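Local coordinates for beta-N-acetylglucosaminidase-like protein Glycoside hydrolase family 20 (Flavobacterium johnsoniae, PDB 6YHH) that probably removes terminal N-acetylglucosamine units from chitin oligosaccharides, acting as a family 20 beta-N-acetylhexosaminidase in bacterial chitin breakdown, at residues Arg155-Pro159 and Trp451-Pro457; Val183-Trp188 and His236-Ile240; Asn515-Asn521 and Leu606-Leu612; Ser567-Asp571 and Leu662-Glu666. One frame throughout, in Å; residues are numbered along the deposited sequence.

Contacts 1 and 2 lie in the catalytic barrel, contact 1 on the loops after strands 146-152 and 443-450, contact 2 between the hairpin of strands 177-184 and 187-188 and the start of helix 238-243. Their centres are about 14 Å apart, and they touch through Arg-155 and Gln-186. Both segments of contact 2 fall between those of contact 1, so the pair joins early and late parts of the barrel around the predicted catalytic residue. Contacts 3 and 4 come later, in the mostly helical C-terminal part, with centres about 25 Å apart and segments that interleave along the chain. Contact 3 lies about 26 Å from contact 1, centre to centre, and reaches the second subunit.

Contact 1: residues Arg155-Pro159 and Trp451-Pro457; sequences RHFQP and WTELATP. With TRS (2-amino-2-hydroxymethyl-propane-1,3-diol), chain C.
Arg-155 and Glu-453 each set CG opposite the carbonyl carbon and then bend at the second torsion (chi2 49° and 86°), which lays the two chains alongside each other at the catalytic end of a (beta/alpha)8 barrel. Their loops follow the adjacent parallel strands 146-152 and 443-450. Glu-453 OE2 lies over a face of the guanidinium, 3.5 Å from Arg-155 NH1, and the salt bridge is one of charge alone, with no N-H aimed at the oxygen. The guanidinium N-H groups serve Gln-186, Asp-152 and a TRS molecule, probably from the crystallisation liquor: Arg-155 NH2 donates to TRS O2 at 2.8 Å, and TRS O3 donates to Glu-453 OE2 at 2.7 Å. TRS also rests on a face of the Trp-451 indole, consistent with a sugar-binding pocket; the Arg-155 side chain is about 6 Å from that of Glu-317, the predicted proton donor. Behind the pocket, His-156 ND1 donates in its ring plane to Thr-452 O at 2.7 Å, nearly in line with the carbonyl (163°), while Ala-455 backbone covers a ring face. Thr-452 OG1 accepts from His-156 N at 3.1 Å and is also bonded to Asp-152. Beyond Gln-158, whose NE2 bonds to His-156 O and weakly to Ala-455 O, Pro-159 CD meets Pro-457 CG at 3.6 Å.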
loop_
_atom_site.group_PDB
_atom_site.type_symbol
_atom_site.label_atom_id
_atom_site.label_comp_id
_atom_site.label_asym_id
_atom_site.label_seq_id
_atom_site.Cartn_x
_atom_site.Cartn_y
_atom_site.Cartn_z
ATOM N N ARG A 155 11.007 -15.002 6.887
ATOM C CA ARG A 155 12.081 -14.118 7.304
ATOM C C ARG A 155 11.512 -12.719 7.664
ATOM O O ARG A 155 11.683 -12.228 8.751
ATOM C CB ARG A 155 13.150 -14.034 6.223
ATOM C CG ARG A 155 14.128 -15.216 6.237
ATOM C CD ARG A 155 13.495 -16.579 6.284
ATOM N NE ARG A 155 14.519 -17.655 6.253
ATOM C CZ ARG A 155 15.162 -18.047 5.171
ATOM N NH1 ARG A 155 14.868 -17.554 3.958
ATOM N NH2 ARG A 155 16.176 -18.866 5.268
ATOM N N HIS A 156 10.798 -12.121 6.744
ATOM C CA HIS A 156 9.893 -11.011 6.979
ATOM C C HIS A 156 8.505 -11.388 6.520
ATOM O O HIS A 156 8.283 -11.708 5.380
ATOM C CB HIS A 156 10.255 -9.710 6.233
ATOM C CG HIS A 156 11.380 -8.942 6.862
ATOM N ND1 HIS A 156 12.700 -9.253 6.635
ATOM C CD2 HIS A 156 11.383 -7.923 7.755
ATOM C CE1 HIS A 156 13.470 -8.426 7.327
ATOM N NE2 HIS A 156 12.705 -7.611 8.005
ATOM N N PHE A 157 7.589 -11.344 7.474
ATOM C CA PHE A 157 6.199 -11.622 7.213
ATOM C C PHE A 157 5.715 -10.631 6.177
ATOM O O PHE A 157 5.987 -9.388 6.272
ATOM C CB PHE A 157 5.372 -11.616 8.478
ATOM C CG PHE A 157 3.898 -11.831 8.256
ATOM C CD1 PHE A 157 3.443 -13.107 7.902
ATOM C CD2 PHE A 157 2.954 -10.811 8.444
ATOM C CE1 PHE A 157 2.128 -13.363 7.647
ATOM C CE2 PHE A 157 1.609 -11.082 8.196
ATOM C CZ PHE A 157 1.189 -12.377 7.853
ATOM N N GLN A 158 4.954 -11.148 5.227
ATOM C CA GLN A 158 4.355 -10.327 4.180
ATOM C C GLN A 158 2.824 -10.400 4.318
ATOM O O GLN A 158 2.203 -11.441 4.024
ATOM C CB GLN A 158 4.765 -10.779 2.819
ATOM C CG GLN A 158 6.271 -10.927 2.632
ATOM C CD GLN A 158 6.989 -9.592 2.718
ATOM O OE1 GLN A 158 6.494 -8.583 2.314
ATOM N NE2 GLN A 158 8.166 -9.638 3.295
ATOM N N PRO A 159 2.218 -9.301 4.741
ATOM C CA PRO A 159 0.760 -9.320 5.003
ATOM C C PRO A 159 -0.085 -9.632 3.733
ATOM O O PRO A 159 0.383 -9.593 2.594
ATOM C CB PRO A 159 0.475 -7.901 5.490
ATOM C CG PRO A 159 1.701 -7.530 6.189
ATOM C CD PRO A 159 2.770 -8.014 5.176
ATOM N N TRP A 451 13.321 -14.648 -1.359
ATOM C CA TRP A 451 13.742 -14.794 0.029
ATOM C C TRP A 451 13.723 -13.402 0.714
ATOM O O TRP A 451 14.083 -12.405 0.090
ATOM C CB TRP A 451 15.069 -15.433 0.146
ATOM C CG TRP A 451 15.172 -16.742 -0.553
ATOM C CD1 TRP A 451 15.709 -16.977 -1.782
ATOM C CD2 TRP A 451 14.522 -17.956 -0.174
ATOM N NE1 TRP A 451 15.516 -18.306 -2.155
ATOM C CE2 TRP A 451 14.743 -18.897 -1.205
ATOM C CE3 TRP A 451 13.766 -18.321 0.907
ATOM C CZ2 TRP A 451 14.338 -20.232 -1.095
ATOM C CZ3 TRP A 451 13.361 -19.630 1.026
ATOM C CH2 TRP A 451 13.623 -20.565 0.046
ATOM N N THR A 452 13.245 -13.346 1.968
ATOM C CA THR A 452 12.971 -12.035 2.600
ATOM C C THR A 452 13.791 -11.655 3.815
ATOM O O THR A 452 13.394 -10.730 4.536
ATOM C CB THR A 452 11.473 -11.877 2.857
ATOM O OG1 THR A 452 10.984 -12.920 3.727
ATOM C CG2 THR A 452 10.678 -11.846 1.611
ATOM N N GLU A 453 15.009 -12.187 3.940
ATOM C CA GLU A 453 15.920 -11.693 4.967
ATOM C C GLU A 453 16.040 -10.189 4.957
ATOM O O GLU A 453 16.081 -9.552 6.046
ATOM C CB GLU A 453 17.304 -12.234 4.809
ATOM C CG GLU A 453 17.479 -13.739 5.051
ATOM C CD GLU A 453 17.237 -14.673 3.925
ATOM O OE1 GLU A 453 16.531 -14.300 2.944
ATOM O OE2 GLU A 453 17.841 -15.793 4.011
ATOM N N LEU A 454 16.153 -9.597 3.739
ATOM C CA LEU A 454 16.449 -8.227 3.578
ATOM C C LEU A 454 15.356 -7.424 2.838
ATOM O O LEU A 454 15.670 -6.440 2.170
ATOM C CB LEU A 454 17.798 -8.035 2.853
ATOM C CG LEU A 454 18.998 -8.769 3.481
ATOM C CD1 LEU A 454 20.306 -8.661 2.627
ATOM C CD2 LEU A 454 19.240 -8.327 4.957
ATOM N N ALA A 455 14.124 -7.878 2.945
ATOM C CA ALA A 455 12.978 -7.183 2.333
ATOM C C ALA A 455 11.811 -7.173 3.286
ATOM O O ALA A 455 11.263 -8.206 3.616
ATOM C CB ALA A 455 12.614 -7.811 1.040
ATOM N N THR A 456 11.362 -5.984 3.602
ATOM C CA THR A 456 10.154 -5.784 4.427
ATOM C C THR A 456 8.967 -5.727 3.518
ATOM O O THR A 456 9.115 -5.660 2.306
ATOM C CB THR A 456 10.267 -4.441 5.147
ATOM O OG1 THR A 456 10.451 -3.416 4.141
ATOM C CG2 THR A 456 11.470 -4.440 6.120
ATOM N N PRO A 457 7.774 -5.685 4.089
ATOM C CA PRO A 457 6.604 -5.441 3.199
ATOM C C PRO A 457 6.708 -4.168 2.415
ATOM O O PRO A 457 6.120 -4.075 1.334
ATOM C CB PRO A 457 5.441 -5.329 4.191
ATOM C CG PRO A 457 5.912 -6.207 5.293
ATOM C CD PRO A 457 7.369 -6.024 5.467
HETATM C C TRS C . 18.110 -19.632 1.311
HETATM C C1 TRS C . 18.032 -19.216 -0.100
HETATM C C2 TRS C . 16.751 -20.230 1.656
HETATM C C3 TRS C . 18.394 -18.442 2.188
HETATM N N TRS C . 19.214 -20.605 1.517
HETATM O O1 TRS C . 19.322 -18.788 -0.544
HETATM O O2 TRS C . 16.687 -20.460 3.014
HETATM O O3 TRS C . 17.433 -17.431 1.967
#

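Contact 2: residues Val183-Trp188 and His236-Ile240; sequences VDDQGW and HGSAI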
loop_
_atom_site.group_PDB
_atom_site.type_symbol
_atom_site.label_atom_id
_atom_site.label_comp_id
_atom_site.label_asym_id
_atom_site.label_seq_id
_atom_site.Cartn_x
_atom_site.Cartn_y
_atom_site.Cartn_z
ATOM N N VAL A 183 7.106 -21.241 6.407
ATOM C CA VAL A 183 7.815 -21.614 7.594
ATOM C C VAL A 183 9.315 -21.609 7.333
ATOM O O VAL A 183 9.758 -22.039 6.253
ATOM C CB VAL A 183 7.437 -23.065 8.059
ATOM C CG1 VAL A 183 8.120 -23.295 9.406
ATOM C CG2 VAL A 183 5.886 -23.259 8.064
ATOM N N ASP A 184 10.093 -21.082 8.286
ATOM C CA ASP A 184 11.521 -21.186 8.244
ATOM C C ASP A 184 12.004 -20.926 9.675
ATOM O O ASP A 184 11.179 -20.944 10.664
ATOM C CB ASP A 184 12.115 -20.219 7.195
ATOM C CG ASP A 184 13.381 -20.722 6.597
ATOM O OD1 ASP A 184 14.404 -20.764 7.351
ATOM O OD2 ASP A 184 13.406 -21.109 5.430
ATOM N N ASP A 185 13.307 -20.743 9.851
ATOM C CA ASP A 185 13.872 -20.583 11.199
ATOM C C ASP A 185 13.327 -19.345 11.950
ATOM O O ASP A 185 13.300 -19.280 13.173
ATOM C CB ASP A 185 15.406 -20.441 11.143
ATOM C CG ASP A 185 16.106 -21.706 10.661
ATOM O OD1 ASP A 185 16.117 -22.700 11.449
ATOM O OD2 ASP A 185 16.633 -21.618 9.508
ATOM N N GLN A 186 12.926 -18.370 11.151
ATOM C CA GLN A 186 12.557 -17.041 11.606
ATOM C C GLN A 186 11.044 -16.885 11.865
ATOM O O GLN A 186 10.583 -15.764 12.128
ATOM C CB GLN A 186 13.026 -16.011 10.562
ATOM C CG GLN A 186 14.513 -15.928 10.426
ATOM C CD GLN A 186 15.162 -17.014 9.575
ATOM O OE1 GLN A 186 14.507 -17.843 8.961
ATOM N NE2 GLN A 186 16.459 -17.032 9.585
ATOM N N GLY A 187 10.273 -17.991 11.686
ATOM C CA GLY A 187 8.867 -17.939 12.004
ATOM C C GLY A 187 8.016 -18.891 11.205
ATOM O O GLY A 187 8.332 -19.212 10.100
ATOM N N TRP A 188 6.951 -19.350 11.871
ATOM C CA TRP A 188 5.878 -20.185 11.353
ATOM C C TRP A 188 4.647 -19.352 11.063
ATOM O O TRP A 188 4.190 -18.602 11.971
ATOM C CB TRP A 188 5.495 -21.246 12.448
ATOM C CG TRP A 188 4.339 -22.062 12.095
ATOM C CD1 TRP A 188 3.059 -21.701 12.208
ATOM C CD2 TRP A 188 4.324 -23.391 11.542
ATOM N NE1 TRP A 188 2.247 -22.668 11.725
ATOM C CE2 TRP A 188 2.995 -23.722 11.318
ATOM C CE3 TRP A 188 5.315 -24.304 11.192
ATOM C CZ2 TRP A 188 2.616 -24.957 10.747
ATOM C CZ3 TRP A 188 4.963 -25.501 10.661
ATOM C CH2 TRP A 188 3.624 -25.809 10.410
ATOM N N HIS A 236 16.192 -26.084 8.850
ATOM C CA HIS A 236 15.507 -24.800 8.993
ATOM C C HIS A 236 14.414 -24.971 10.045
ATOM O O HIS A 236 13.333 -24.337 9.961
ATOM C CB HIS A 236 14.903 -24.366 7.618
ATOM C CG HIS A 236 15.909 -23.747 6.684
ATOM N ND1 HIS A 236 16.772 -24.440 5.856
ATOM C CD2 HIS A 236 16.188 -22.437 6.485
ATOM C CE1 HIS A 236 17.535 -23.571 5.210
ATOM N NE2 HIS A 236 17.195 -22.366 5.595
ATOM N N GLY A 237 14.754 -25.710 11.109
ATOM C CA GLY A 237 13.749 -26.113 12.098
ATOM C C GLY A 237 13.600 -25.251 13.317
ATOM O O GLY A 237 12.892 -25.659 14.239
ATOM N N SER A 238 14.252 -24.075 13.382
ATOM C CA SER A 238 14.313 -23.310 14.664
ATOM C C SER A 238 12.954 -22.997 15.271
ATOM O O SER A 238 12.768 -23.074 16.485
ATOM C CB SER A 238 15.170 -22.036 14.572
ATOM O OG SER A 238 16.426 -22.303 14.016
ATOM N N ALA A 239 12.038 -22.513 14.434
ATOM C CA ALA A 239 10.756 -22.083 14.859
ATOM C C ALA A 239 9.880 -23.248 15.200
ATOM O O ALA A 239 9.296 -23.256 16.297
ATOM C CB ALA A 239 10.106 -21.274 13.779
ATOM N N ILE A 240 9.870 -24.292 14.364
ATOM C CA ILE A 240 9.097 -25.496 14.699
ATOM C C ILE A 240 9.497 -26.048 16.072
ATOM O O ILE A 240 8.643 -26.439 16.937
ATOM C CB ILE A 240 9.247 -26.555 13.612
ATOM C CG1 ILE A 240 8.581 -26.091 12.310
ATOM C CG2 ILE A 240 8.605 -27.870 14.075
ATOM C CD1 ILE A 240 8.831 -27.042 11.191
HETATM O O HOH W 1 11.334 -23.651 11.704
#
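A tight beta hairpin at the catalytic end of the TIM barrel, turning at Asp-184 to Gly-187 in a type I turn, is bound through Asp-185 to Ser-238 at the start of helix 238-243. Asp-185 OD1 accepts twice, from Ser-238 N at 3.0 Å and from Ser-238 OG at 2.6 Å; both donors come on the anti side, from opposite faces of the carboxylate plane, and so limit its rotation. With an alanine here, the amide and hydroxyl of Ser-238 would probably be left without their shared acceptor, and the helix start would probably be held less firmly to the hairpin. The other oxygen, Asp-185 OD2, lies 3.2 Å from CD2 of His-236, whose side chain borders the predicted proton donor Glu-317 and the bound TRS. Asp-184, beside it, turns its carboxylate to His-181 through OD2. Deeper in, the methyl of Ala-239 fits into the turn, with CB 3.3 Å from Asp-184 O. Ile-240 CG1 rests 3.9 Å from Trp-188 CE3. Val-183 places CG1 opposite its backbone N (chi1 -174°) and meets Ile-240 with that branch, while CG2 lies over a face of the Trp-188 ring. One water bridges the two backbones: it donates to His-236 O at 2.7 Å and weakly to Asp-184 O, and accepts from Ile-240 N at 3.1 Å.

Contact 3: residues Asn515-Asn521 and Leu606-Leu612; sequences NIANNQN and LSANAPL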
loop_
_atom_site.group_PDB
_atom_site.type_symbol
_atom_site.label_atom_id
_atom_site.label_comp_id
_atom_site.label_asym_id
_atom_site.label_seq_id
_atom_site.Cartn_x
_atom_site.Cartn_y
_atom_site.Cartn_z
ATOM N N ASN A 515 12.420 9.956 4.045
ATOM C CA ASN A 515 12.946 9.614 5.363
ATOM C C ASN A 515 14.449 9.993 5.441
ATOM O O ASN A 515 14.896 10.605 6.405
ATOM C CB ASN A 515 12.754 8.116 5.614
ATOM C CG ASN A 515 13.316 7.733 6.960
ATOM O OD1 ASN A 515 12.891 8.281 7.978
ATOM N ND2 ASN A 515 14.277 6.780 6.970
ATOM N N ILE A 516 15.209 9.585 4.451
ATOM C CA ILE A 516 16.620 9.839 4.437
ATOM C C ILE A 516 16.944 11.369 4.436
ATOM O O ILE A 516 17.850 11.797 5.174
ATOM C CB ILE A 516 17.282 9.159 3.228
ATOM C CG1 ILE A 516 17.234 7.675 3.435
ATOM C CG2 ILE A 516 18.677 9.646 2.945
ATOM C CD1 ILE A 516 17.612 6.972 2.104
ATOM N N ALA A 517 16.164 12.101 3.633
ATOM C CA ALA A 517 16.365 13.535 3.458
ATOM C C ALA A 517 15.696 14.355 4.547
ATOM O O ALA A 517 15.728 15.552 4.452
ATOM C CB ALA A 517 15.854 13.956 2.082
ATOM N N ASN A 518 15.035 13.762 5.542
ATOM C CA ASN A 518 14.315 14.540 6.511
ATOM C C ASN A 518 13.297 15.439 5.832
ATOM O O ASN A 518 13.071 16.594 6.243
ATOM C CB ASN A 518 15.242 15.375 7.401
ATOM C CG ASN A 518 14.591 15.831 8.669
ATOM O OD1 ASN A 518 13.536 15.331 9.100
ATOM N ND2 ASN A 518 15.206 16.828 9.296
ATOM N N ASN A 519 12.653 14.917 4.798
ATOM C CA ASN A 519 11.533 15.578 4.069
ATOM C C ASN A 519 11.931 16.851 3.404
ATOM O O ASN A 519 11.073 17.684 3.112
ATOM C CB ASN A 519 10.313 15.818 4.979
ATOM C CG ASN A 519 9.024 16.032 4.225
ATOM O OD1 ASN A 519 8.790 15.481 3.152
ATOM N ND2 ASN A 519 8.175 16.879 4.782
ATOM N N GLN A 520 13.221 17.009 3.137
ATOM C CA GLN A 520 13.704 18.048 2.247
ATOM C C GLN A 520 13.528 17.595 0.808
ATOM O O GLN A 520 12.967 16.505 0.536
ATOM C CB GLN A 520 15.185 18.338 2.566
ATOM C CG GLN A 520 15.456 18.793 4.011
ATOM C CD GLN A 520 16.952 18.853 4.302
ATOM O OE1 GLN A 520 17.609 17.856 4.645
ATOM N NE2 GLN A 520 17.517 20.003 4.036
ATOM N N ASN A 521 13.904 18.450 -0.163
ATOM C CA ASN A 521 13.809 18.132 -1.545
ATOM C C ASN A 521 14.613 16.873 -1.856
ATOM O O ASN A 521 15.808 16.888 -1.561
ATOM C CB ASN A 521 14.372 19.312 -2.335
ATOM C CG ASN A 521 14.178 19.187 -3.810
ATOM O OD1 ASN A 521 14.020 18.118 -4.390
ATOM N ND2 ASN A 521 14.240 20.336 -4.460
ATOM N N LEU A 606 21.810 18.944 1.686
ATOM C CA LEU A 606 20.813 18.208 2.494
ATOM C C LEU A 606 21.290 17.772 3.815
ATOM O O LEU A 606 20.543 17.767 4.833
ATOM C CB LEU A 606 20.298 16.958 1.764
ATOM C CG LEU A 606 19.477 17.150 0.496
ATOM C CD1 LEU A 606 19.165 15.812 -0.115
ATOM C CD2 LEU A 606 18.258 18.004 0.722
ATOM N N SER A 607 22.574 17.308 3.848
ATOM C CA SER A 607 23.134 16.741 5.045
ATOM C C SER A 607 23.173 17.628 6.291
ATOM O O SER A 607 23.143 17.094 7.422
ATOM C CB SER A 607 24.512 16.186 4.766
ATOM O OG SER A 607 25.472 17.243 4.743
ATOM N N ALA A 608 23.060 18.979 6.100
ATOM C CA ALA A 608 23.031 19.893 7.225
ATOM C C ALA A 608 21.897 19.599 8.174
ATOM O O ALA A 608 22.009 19.856 9.371
ATOM C CB ALA A 608 22.956 21.309 6.678
ATOM N N ASN A 609 20.810 19.050 7.631
ATOM C CA ASN A 609 19.622 18.721 8.440
ATOM C C ASN A 609 19.129 17.282 8.207
ATOM O O ASN A 609 17.919 17.029 8.288
ATOM C CB ASN A 609 18.508 19.719 8.151
ATOM C CG ASN A 609 17.328 19.639 9.167
ATOM O OD1 ASN A 609 17.493 19.311 10.359
ATOM N ND2 ASN A 609 16.128 20.013 8.683
ATOM N N ALA A 610 20.060 16.364 7.921
ATOM C CA ALA A 610 19.641 14.980 7.579
ATOM C C ALA A 610 20.785 13.994 7.902
ATOM O O ALA A 610 21.586 13.690 7.017
ATOM C CB ALA A 610 19.259 14.873 6.119
ATOM N N PRO A 611 20.848 13.462 9.145
ATOM C CA PRO A 611 21.863 12.537 9.484
ATOM C C PRO A 611 21.930 11.311 8.576
ATOM O O PRO A 611 23.017 10.703 8.474
ATOM C CB PRO A 611 21.549 12.165 10.970
ATOM C CG PRO A 611 20.828 13.379 11.494
ATOM C CD PRO A 611 19.995 13.827 10.293
ATOM N N LEU A 612 20.770 10.850 8.047
ATOM C CA LEU A 612 20.795 9.640 7.240
ATOM C C LEU A 612 21.442 9.855 5.856
ATOM O O LEU A 612 21.605 8.909 5.103
ATOM C CB LEU A 612 19.399 9.046 7.085
ATOM C CG LEU A 612 18.703 8.661 8.399
ATOM C CD1 LEU A 612 17.353 8.106 8.069
ATOM C CD2 LEU A 612 19.494 7.741 9.199
HETATM O O HOH W 2 18.145 12.147 7.942
#
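The chain leaving helix 507-517 runs past the chain leaving helix 583-607, with CA atoms 5.0 Å apart at Ile-516 and Leu-612 and 5.4 Å apart at Asn-518 and Ala-610. Asn-518 ND2 gives a direct side-chain bond, donating to Asn-609 O at 2.9 Å almost in line with the carbonyl (162°). A chi1 of -161° sets the Asn-518 CG trans to the backbone N, which brings the amide within bonding distance of segment 606-612. The helix itself ends in a Schellman motif: Asn-518 takes a positive phi (56°), which also makes it part of a type I' turn from Ala-517 to Gln-520. Nearby, Ala-610 CB lies 3.5 Å from Ile-516 O, a carbonyl that also receives a bond from a water, which in turn accepts from Leu-612 N at 2.9 Å. Van der Waals packing flanks these bonds. Leu-606 CD2 lies 3.6 Å from Gln-520 CB, the two side chains running antiparallel past one another, and Ile-516 CG2 approaches Leu-612 CB at 4.2 Å. This helical part of the chain also lies against the dimer partner: Asn-515, whose ND2 is 3.5 Å from Leu-612 CD1, bonds through OD1 to Arg-497 of the second subunit, and Leu-612 packs on Arg-55 of that subunit.

Contact 4: residues Ser567-Asp571 and Leu662-Glu666; sequences SLAFD and LSVYE
The Phe-570 ring turns its CD2 corner to Val-664, 3.8 Å from CB, the two side chains crossing at about a right angle; around it, Trp-596 and Phe-592 of helix 583-607 form edge-to-face pairs with the same ring. A trans chi1 (-175°) swings the Phe-570 ring off helix 565-579 into this cluster. The second flat group, the Asp-571 carboxylate, meets the other segment through water: one molecule donates to Asp-571 OD1 and another to Asp-571 OD2 at 2.7 Å, and both also donate to Ser-663 O. OD1 has a further partner in Ser-667 OG of helix 665-671. The contact thus joins a helix of the C-terminal helical part to the short link between strand 660-662, which pairs with strand 532-534, and the last helix of the chain. One turn before Asp-571, Ser-567 OG donates to Ser-663 OG at 2.7 Å, and the latter hydroxyl is also bonded to Glu-533. Val-664 CG1 packs beside Ser-567, 3.4 Å from its OG and 3.6 Å from its CA. Replacing Ser-567 by an alanine would remove the donor hydroxyl, leaving Ser-663 OG with Glu-533 as its one remaining strong partner, and would probably open a small gap beside Val-664 CG1. Apolar contact at Phe-570 and polar contact at Asp-571 thus share one turn of helix. Asp-571 OD1 and Ser-663 O, 4.2 Å apart, are both acceptors here, so the two waters must supply the protons between carboxylate and carbonyl, which is consistent with an ionised Asp-571.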
loop_
_atom_site.group_PDB
_atom_site.type_symbol
_atom_site.label_atom_id
_atom_site.label_comp_id
_atom_site.label_asym_id
_atom_site.label_seq_id
_atom_site.Cartn_x
_atom_site.Cartn_y
_atom_site.Cartn_z
ATOM N N SER A 567 23.680 4.736 -14.456
ATOM C CA SER A 567 24.832 3.879 -14.711
ATOM C C SER A 567 24.728 3.256 -16.099
ATOM O O SER A 567 25.705 3.244 -16.832
ATOM C CB SER A 567 24.976 2.777 -13.694
ATOM O OG SER A 567 25.165 3.399 -12.402
ATOM N N LEU A 568 23.574 2.675 -16.423
ATOM C CA LEU A 568 23.448 2.024 -17.744
ATOM C C LEU A 568 23.625 3.068 -18.854
ATOM O O LEU A 568 24.276 2.778 -19.872
ATOM C CB LEU A 568 22.092 1.370 -17.863
ATOM C CG LEU A 568 21.853 0.119 -17.006
ATOM C CD1 LEU A 568 20.404 -0.379 -17.179
ATOM C CD2 LEU A 568 22.882 -0.912 -17.224
ATOM N N ALA A 569 23.056 4.246 -18.661
ATOM C CA ALA A 569 23.253 5.316 -19.645
ATOM C C ALA A 569 24.652 5.790 -19.794
ATOM O O ALA A 569 25.107 6.081 -20.893
ATOM C CB ALA A 569 22.283 6.461 -19.407
ATOM N N PHE A 570 25.340 5.896 -18.686
ATOM C CA PHE A 570 26.743 6.241 -18.661
ATOM C C PHE A 570 27.567 5.238 -19.393
ATOM O O PHE A 570 28.439 5.544 -20.260
ATOM C CB PHE A 570 27.235 6.396 -17.217
ATOM C CG PHE A 570 28.656 6.870 -17.131
ATOM C CD1 PHE A 570 29.041 8.138 -17.606
ATOM C CD2 PHE A 570 29.667 6.075 -16.557
ATOM C CE1 PHE A 570 30.369 8.566 -17.451
ATOM C CE2 PHE A 570 30.961 6.488 -16.439
ATOM C CZ PHE A 570 31.328 7.768 -16.942
ATOM N N ASP A 571 27.299 3.958 -19.093
ATOM C CA ASP A 571 28.060 2.911 -19.710
ATOM C C ASP A 571 27.976 3.017 -21.256
ATOM O O ASP A 571 29.015 2.812 -21.931
ATOM C CB ASP A 571 27.447 1.557 -19.326
ATOM C CG ASP A 571 27.772 1.117 -17.876
ATOM O OD1 ASP A 571 28.676 1.646 -17.238
ATOM O OD2 ASP A 571 27.075 0.171 -17.439
ATOM N N LEU A 662 28.835 1.927 -6.378
ATOM C CA LEU A 662 28.719 2.737 -7.586
ATOM C C LEU A 662 28.865 1.900 -8.855
ATOM O O LEU A 662 29.904 1.291 -9.084
ATOM C CB LEU A 662 29.799 3.862 -7.617
ATOM C CG LEU A 662 29.623 5.037 -6.669
ATOM C CD1 LEU A 662 30.941 5.836 -6.556
ATOM C CD2 LEU A 662 28.455 5.902 -7.080
ATOM N N SER A 663 27.804 1.792 -9.634
ATOM C CA SER A 663 27.812 0.878 -10.763
ATOM C C SER A 663 28.234 1.556 -12.053
ATOM O O SER A 663 28.073 1.031 -13.121
ATOM C CB SER A 663 26.449 0.187 -10.884
ATOM O OG SER A 663 25.399 1.135 -11.021
ATOM N N VAL A 664 28.834 2.717 -11.892
ATOM C CA VAL A 664 29.597 3.410 -12.957
ATOM C C VAL A 664 31.086 3.166 -12.853
ATOM O O VAL A 664 31.853 3.590 -13.733
ATOM C CB VAL A 664 29.304 4.934 -12.913
ATOM C CG1 VAL A 664 27.858 5.259 -13.247
ATOM C CG2 VAL A 664 29.679 5.566 -11.592
ATOM N N TYR A 665 31.569 2.509 -11.799
ATOM C CA TYR A 665 32.973 2.277 -11.639
ATOM C C TYR A 665 33.693 1.621 -12.828
ATOM O O TYR A 665 34.764 2.157 -13.311
ATOM C CB TYR A 665 33.273 1.477 -10.360
ATOM C CG TYR A 665 34.646 0.943 -10.374
ATOM C CD1 TYR A 665 35.722 1.794 -10.137
ATOM C CD2 TYR A 665 34.875 -0.396 -10.656
ATOM C CE1 TYR A 665 37.006 1.304 -10.180
ATOM C CE2 TYR A 665 36.149 -0.912 -10.667
ATOM C CZ TYR A 665 37.204 -0.058 -10.417
ATOM O OH TYR A 665 38.530 -0.555 -10.450
ATOM N N GLU A 666 33.099 0.545 -13.354
ATOM C CA GLU A 666 33.761 -0.175 -14.482
ATOM C C GLU A 666 33.992 0.749 -15.692
ATOM O O GLU A 666 35.065 0.708 -16.277
ATOM C CB GLU A 666 33.031 -1.414 -14.897
ATOM C CG GLU A 666 33.044 -2.503 -13.811
ATOM C CD GLU A 666 34.437 -3.108 -13.493
ATOM O OE1 GLU A 666 35.430 -2.984 -14.283
ATOM O OE2 GLU A 666 34.569 -3.725 -12.398
HETATM O O HOH W 3 30.274 0.868 -15.100
HETATM O O HOH W 4 26.445 -0.320 -14.865
#